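Local coordinates for GNA33 (Neisseria gonorrhoeae FA 1090, PDB 2G5D), which probably cleaves the glycosidic bond between N-acetylmuramic acid and N-acetylglucosamine in peptidoglycan as an exolytic transglycosylase, leaving a 1,6-anhydro end, at residues Val235-Phe238 with Phe239-Ile242; Thr286-Gln289 with Gly290-Tyr294. All coordinates share one frame; numbering follows the deposited sequence.

Contact 1: residues Val235-Phe238 with Phe239-Ile242; sequences VELF and FMHI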
ATOM      1  N   VAL A 235       3.747  11.398 -16.793  1.00 27.02           N
ATOM      2  CA  VAL A 235       2.806  10.277 -16.670  1.00 27.22           C
ATOM      3  C   VAL A 235       3.380   9.214 -15.730  1.00 27.57           C
ATOM      4  O   VAL A 235       2.665   8.707 -14.850  1.00 27.56           O
ATOM      5  CB  VAL A 235       2.408   9.664 -18.051  1.00 27.33           C
ATOM      6  CG1 VAL A 235       1.526   8.412 -17.871  1.00 25.75           C
ATOM      7  CG2 VAL A 235       1.691  10.691 -18.897  1.00 26.17           C
ATOM      8  N   GLU A 236       4.666   8.902 -15.891  1.00 27.37           N
ATOM      9  CA  GLU A 236       5.353   8.043 -14.922  1.00 27.96           C
ATOM     10  C   GLU A 236       5.294   8.629 -13.518  1.00 27.98           C
ATOM     11  O   GLU A 236       5.138   7.877 -12.548  1.00 28.43           O
ATOM     12  CB  GLU A 236       6.803   7.726 -15.314  1.00 27.83           C
ATOM     13  CG  GLU A 236       6.952   6.832 -16.528  1.00 27.87           C
ATOM     14  CD  GLU A 236       8.385   6.379 -16.753  1.00 28.50           C
ATOM     15  OE1 GLU A 236       8.935   6.681 -17.809  1.00 30.33           O
ATOM     16  OE2 GLU A 236       8.976   5.716 -15.877  1.00 32.42           O
ATOM     17  N   LEU A 237       5.395   9.956 -13.393  1.00 27.83           N
ATOM     18  CA  LEU A 237       5.262  10.583 -12.068  1.00 27.71           C
ATOM     19  C   LEU A 237       3.847  10.453 -11.556  1.00 27.97           C
ATOM     20  O   LEU A 237       3.623  10.270 -10.354  1.00 27.32           O
ATOM     21  CB  LEU A 237       5.608  12.065 -12.092  1.00 27.75           C
ATOM     22  CG  LEU A 237       6.393  12.699 -10.940  1.00 28.58           C
ATOM     23  CD1 LEU A 237       6.019  14.195 -10.780  1.00 29.45           C
ATOM     24  CD2 LEU A 237       6.350  11.923  -9.585  1.00 27.79           C
ATOM     25  N   PHE A 238       2.889  10.567 -12.478  1.00 28.22           N
ATOM     26  CA  PHE A 238       1.491  10.514 -12.130  1.00 28.51           C
ATOM     27  C   PHE A 238       1.215   9.167 -11.480  1.00 29.30           C
ATOM     28  O   PHE A 238       0.587   9.100 -10.424  1.00 29.68           O
ATOM     29  CB  PHE A 238       0.606  10.738 -13.365  1.00 28.33           C
ATOM     30  CG  PHE A 238      -0.868  10.714 -13.059  1.00 27.62           C
ATOM     31  CD1 PHE A 238      -1.551  11.895 -12.796  1.00 28.65           C
ATOM     32  CD2 PHE A 238      -1.562   9.519 -13.017  1.00 29.45           C
ATOM     33  CE1 PHE A 238      -2.909  11.887 -12.503  1.00 28.83           C
ATOM     34  CE2 PHE A 238      -2.919   9.495 -12.713  1.00 29.73           C
ATOM     35  CZ  PHE A 238      -3.591  10.682 -12.459  1.00 28.91           C
ATOM     36  N   PHE A 239       1.714   8.102 -12.103  1.00 30.15           N
ATOM     37  CA  PHE A 239       1.530   6.732 -11.599  1.00 31.05           C
ATOM     38  C   PHE A 239       2.292   6.378 -10.309  1.00 31.19           C
ATOM     39  O   PHE A 239       1.848   5.512  -9.557  1.00 30.94           O
ATOM     40  CB  PHE A 239       1.786   5.719 -12.716  1.00 31.04           C
ATOM     41  CG  PHE A 239       0.590   5.494 -13.595  1.00 33.00           C
ATOM     42  CD1 PHE A 239       0.325   6.345 -14.671  1.00 32.94           C
ATOM     43  CD2 PHE A 239      -0.292   4.436 -13.336  1.00 32.62           C
ATOM     44  CE1 PHE A 239      -0.789   6.152 -15.476  1.00 34.27           C
ATOM     45  CE2 PHE A 239      -1.415   4.243 -14.133  1.00 33.74           C
ATOM     46  CZ  PHE A 239      -1.660   5.099 -15.210  1.00 33.64           C
ATOM     47  N   MET A 240       3.412   7.049 -10.042  1.00 31.91           N
ATOM     48  CA  MET A 240       4.055   6.981  -8.722  1.00 32.83           C
ATOM     49  C   MET A 240       3.102   7.461  -7.642  1.00 32.46           C
ATOM     50  O   MET A 240       3.063   6.878  -6.549  1.00 32.24           O
ATOM     51  CB  MET A 240       5.338   7.816  -8.663  1.00 33.31           C
ATOM     52  CG  MET A 240       6.197   7.562  -7.415  1.00 34.19           C
ATOM     53  SD  MET A 240       7.756   8.482  -7.431  1.00 36.08           S
ATOM     54  CE  MET A 240       7.267  10.055  -6.730  1.00 35.82           C
ATOM     55  N   HIS A 241       2.339   8.518  -7.941  1.00 31.77           N
ATOM     56  CA  HIS A 241       1.301   9.002  -7.027  1.00 32.04           C
ATOM     57  C   HIS A 241       0.273   7.898  -6.752  1.00 32.42           C
ATOM     58  O   HIS A 241      -0.109   7.682  -5.607  1.00 31.99           O
ATOM     59  CB  HIS A 241       0.589  10.232  -7.594  1.00 31.81           C
ATOM     60  CG  HIS A 241       1.302  11.528  -7.358  1.00 31.15           C
ATOM     61  ND1 HIS A 241       2.559  11.794  -7.863  1.00 31.75           N
ATOM     62  CD2 HIS A 241       0.905  12.659  -6.728  1.00 30.54           C
ATOM     63  CE1 HIS A 241       2.916  13.020  -7.526  1.00 30.92           C
ATOM     64  NE2 HIS A 241       1.930  13.566  -6.837  1.00 30.02           N
ATOM     65  N   ILE A 242      -0.133   7.186  -7.806  1.00 32.87           N
ATOM     66  CA  ILE A 242      -1.101   6.086  -7.692  1.00 33.33           C
ATOM     67  C   ILE A 242      -0.612   4.930  -6.809  1.00 33.69           C
ATOM     68  O   ILE A 242      -1.416   4.328  -6.091  1.00 33.77           O
ATOM     69  CB  ILE A 242      -1.593   5.572  -9.094  1.00 33.47           C
ATOM     70  CG1 ILE A 242      -2.236   6.712  -9.884  1.00 33.48           C
ATOM     71  CG2 ILE A 242      -2.615   4.428  -8.942  1.00 34.22           C
ATOM     72  CD1 ILE A 242      -2.464   6.401 -11.338  1.00 33.47           C
TER

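Contact 2: residues Thr286-Gln289 with Gly290-Tyr294; sequences TSMQ and GIKAY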
ATOM      1  N   THR A 286      -5.008   1.586 -21.662  1.00 38.33           N
ATOM      2  CA  THR A 286      -5.075   2.501 -20.520  1.00 38.22           C
ATOM      3  C   THR A 286      -3.966   2.265 -19.460  1.00 37.96           C
ATOM      4  O   THR A 286      -3.959   2.854 -18.370  1.00 38.15           O
ATOM      5  CB  THR A 286      -6.529   2.491 -19.961  1.00 38.05           C
ATOM      6  OG1 THR A 286      -7.183   3.696 -20.369  1.00 39.16           O
ATOM      7  CG2 THR A 286      -6.609   2.337 -18.438  1.00 38.53           C
ATOM      8  N   SER A 287      -3.009   1.426 -19.820  1.00 37.56           N
ATOM      9  CA  SER A 287      -1.835   1.159 -19.008  1.00 37.15           C
ATOM     10  C   SER A 287      -0.984   2.426 -18.885  1.00 36.76           C
ATOM     11  O   SER A 287      -1.066   3.328 -19.724  1.00 36.32           O
ATOM     12  CB  SER A 287      -1.019   0.064 -19.687  1.00 37.21           C
ATOM     13  OG  SER A 287      -1.812  -0.599 -20.673  1.00 38.68           O
ATOM     14  N   MET A 288      -0.158   2.481 -17.847  1.00 36.15           N
ATOM     15  CA  MET A 288       0.821   3.555 -17.687  1.00 36.21           C
ATOM     16  C   MET A 288       1.566   3.817 -19.005  1.00 35.66           C
ATOM     17  O   MET A 288       1.658   4.951 -19.465  1.00 35.21           O
ATOM     18  CB  MET A 288       1.794   3.187 -16.571  1.00 36.49           C
ATOM     19  CG  MET A 288       2.651   4.317 -16.059  1.00 38.29           C
ATOM     20  SD  MET A 288       4.373   4.115 -16.512  1.00 42.15           S
ATOM     21  CE  MET A 288       4.484   5.113 -17.980  1.00 42.01           C
ATOM     22  N   GLN A 289       2.055   2.739 -19.610  1.00 35.19           N
ATOM     23  CA  GLN A 289       2.898   2.782 -20.801  1.00 34.72           C
ATOM     24  C   GLN A 289       2.150   3.271 -22.056  1.00 34.15           C
ATOM     25  O   GLN A 289       2.726   3.956 -22.904  1.00 33.56           O
ATOM     26  CB  GLN A 289       3.525   1.396 -21.033  1.00 34.88           C
ATOM     27  CG  GLN A 289       4.114   0.736 -19.758  1.00 34.89           C
ATOM     28  CD  GLN A 289       3.073  -0.022 -18.914  1.00 35.17           C
ATOM     29  OE1 GLN A 289       2.231  -0.753 -19.445  1.00 34.93           O
ATOM     30  NE2 GLN A 289       3.146   0.140 -17.589  1.00 34.72           N
ATOM     31  N   GLY A 290       0.873   2.905 -22.161  1.00 33.79           N
ATOM     32  CA  GLY A 290      -0.004   3.387 -23.225  1.00 33.00           C
ATOM     33  C   GLY A 290      -0.392   4.854 -23.072  1.00 32.66           C
ATOM     34  O   GLY A 290      -0.512   5.576 -24.058  1.00 32.74           O
ATOM     35  N   ILE A 291      -0.592   5.308 -21.837  1.00 31.95           N
ATOM     36  CA  ILE A 291      -0.846   6.732 -21.597  1.00 31.03           C
ATOM     37  C   ILE A 291       0.436   7.547 -21.850  1.00 31.13           C
ATOM     38  O   ILE A 291       0.398   8.636 -22.437  1.00 30.74           O
ATOM     39  CB  ILE A 291      -1.448   6.986 -20.181  1.00 31.13           C
ATOM     40  CG1 ILE A 291      -2.796   6.271 -20.050  1.00 30.41           C
ATOM     41  CG2 ILE A 291      -1.614   8.477 -19.906  1.00 30.16           C
ATOM     42  CD1 ILE A 291      -3.350   6.204 -18.637  1.00 29.88           C
ATOM     43  N   LYS A 292       1.569   7.001 -21.429  1.00 31.00           N
ATOM     44  CA  LYS A 292       2.852   7.636 -21.659  1.00 31.93           C
ATOM     45  C   LYS A 292       3.114   7.863 -23.159  1.00 32.41           C
ATOM     46  O   LYS A 292       3.514   8.965 -23.558  1.00 32.68           O
ATOM     47  CB  LYS A 292       3.975   6.816 -21.016  1.00 32.03           C
ATOM     48  CG  LYS A 292       5.361   7.388 -21.236  1.00 32.67           C
ATOM     49  CD  LYS A 292       6.421   6.452 -20.707  1.00 33.11           C
ATOM     50  CE  LYS A 292       7.787   7.007 -21.012  1.00 34.23           C
ATOM     51  NZ  LYS A 292       8.858   6.253 -20.331  1.00 35.65           N
ATOM     52  N   ALA A 293       2.863   6.833 -23.974  1.00 32.71           N
ATOM     53  CA  ALA A 293       3.059   6.913 -25.426  1.00 32.82           C
ATOM     54  C   ALA A 293       2.040   7.835 -26.115  1.00 33.10           C
ATOM     55  O   ALA A 293       2.402   8.603 -27.022  1.00 33.13           O
ATOM     56  CB  ALA A 293       3.056   5.523 -26.053  1.00 32.97           C
ATOM     57  N   TYR A 294       0.778   7.770 -25.677  1.00 32.76           N
ATOM     58  CA  TYR A 294      -0.258   8.668 -26.192  1.00 32.63           C
ATOM     59  C   TYR A 294       0.094  10.143 -25.925  1.00 32.90           C
ATOM     60  O   TYR A 294      -0.137  11.010 -26.765  1.00 32.91           O
ATOM     61  CB  TYR A 294      -1.644   8.325 -25.614  1.00 31.87           C
ATOM     62  CG  TYR A 294      -2.734   9.300 -26.039  1.00 31.46           C
ATOM     63  CD1 TYR A 294      -3.514   9.055 -27.165  1.00 31.69           C
ATOM     64  CD2 TYR A 294      -2.964  10.483 -25.324  1.00 29.94           C
ATOM     65  CE1 TYR A 294      -4.504   9.958 -27.568  1.00 31.08           C
ATOM     66  CE2 TYR A 294      -3.943  11.383 -25.713  1.00 29.55           C
ATOM     67  CZ  TYR A 294      -4.710  11.120 -26.834  1.00 30.44           C
ATOM     68  OH  TYR A 294      -5.686  12.021 -27.224  1.00 29.49           O
TER

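Contact 1: residues Val235-Phe238 with Phe239-Ile242
F238 and F239 are neighbours in the chain, and their rings meet in an offset edge-to-face pair. The edge of F238 is turned toward the face of F239. The ring centroids are 5.9 Å apart and the planes stand at 65°. CG of F238 is anti to its backbone N (chi1 -179°) and beside the carbonyl carbon. This puts the ring where CD1 of I242 can meet it, 3.4 Å from F238 CE2. The same methyl lies over one face of F239, offset toward the rim, so it touches both rings. F239 also lies beside V235, with CD1 4.0 Å from V235 CG1. Apart from the adjacent ring pair, the contacts are i to i+3 and i to i+4 within the single helix 234-243 of the MltA-specific insert domain. L237 uses its CD2 methyl against M240 CE at 3.5 Å. L237 O is gripped twice by H241. The backbone N of H241 reaches it at 3.2 Å, and ND1 at 3.1 Å from the opposite face of the carbonyl plane. The ND1 bond, with Y312 and F315 packing edge-to-face with the ring, limits the rotation of the imidazole.

Contact 2: residues Thr286-Gln289 with Gly290-Tyr294
M288 and K292 lie side by side one helical turn apart, both pointing the same way. The M288 chain bends at chi2 (-111°) and again at chi3. This brings its CE methyl to 3.5 Å from K292 CB and 3.6 Å from K292 CD. The aliphatic part of K292 offers the methyl a flank, and NZ goes on to a salt bridge with E236 on helix 234-243. The backbone here forms the first turn of helix 288-297. S287 holds the N-cap position, but its side chain makes no capping bond. Its carbonyl does take part: S287 O accepts from I291 N at 2.9 Å, nearly in line with the C=O bond. M288 O accepts from K292 N at 2.8 Å. Q289 O accepts from A293 N at 3.1 Å, with the donor well above the carbonyl plane. I291 folds back over the start of the helix. Its CG1 is anti to the carbonyl carbon (chi1 -62°), and CD1 reaches 3.4 Å from T286 O. T286 OG1 is bonded to G272 O, which ties the residue before the N-cap to the first turn of helix 271-276. The polar bonds across this contact therefore come from the backbone. The one contact between side chains is the M288 methyl on the lysine chain, and the lysine charge is probably balanced by E236 on the neighbouring helix.

How the contacts relate
Contact 1 is buried and contact 2 lies at the surface. Each is a local contact within one helix of the insert domain, 234-243 for the first and 288-297 for the second. Their centres are about 11 Å apart, and the two helices touch directly. E236 OE1 and K292 NZ form a salt bridge at 2.6 Å. Around it M288 packs on the CG of E236 and on the F239 ring, and I291 meets V235 and F239. Both contacts share the i to i+4 backbone bonds of a helix. Contact 1 adds a ring pair and a histidine bond to a backbone carbonyl. Contact 2, at a helix start, adds one methyl-on-lysine contact.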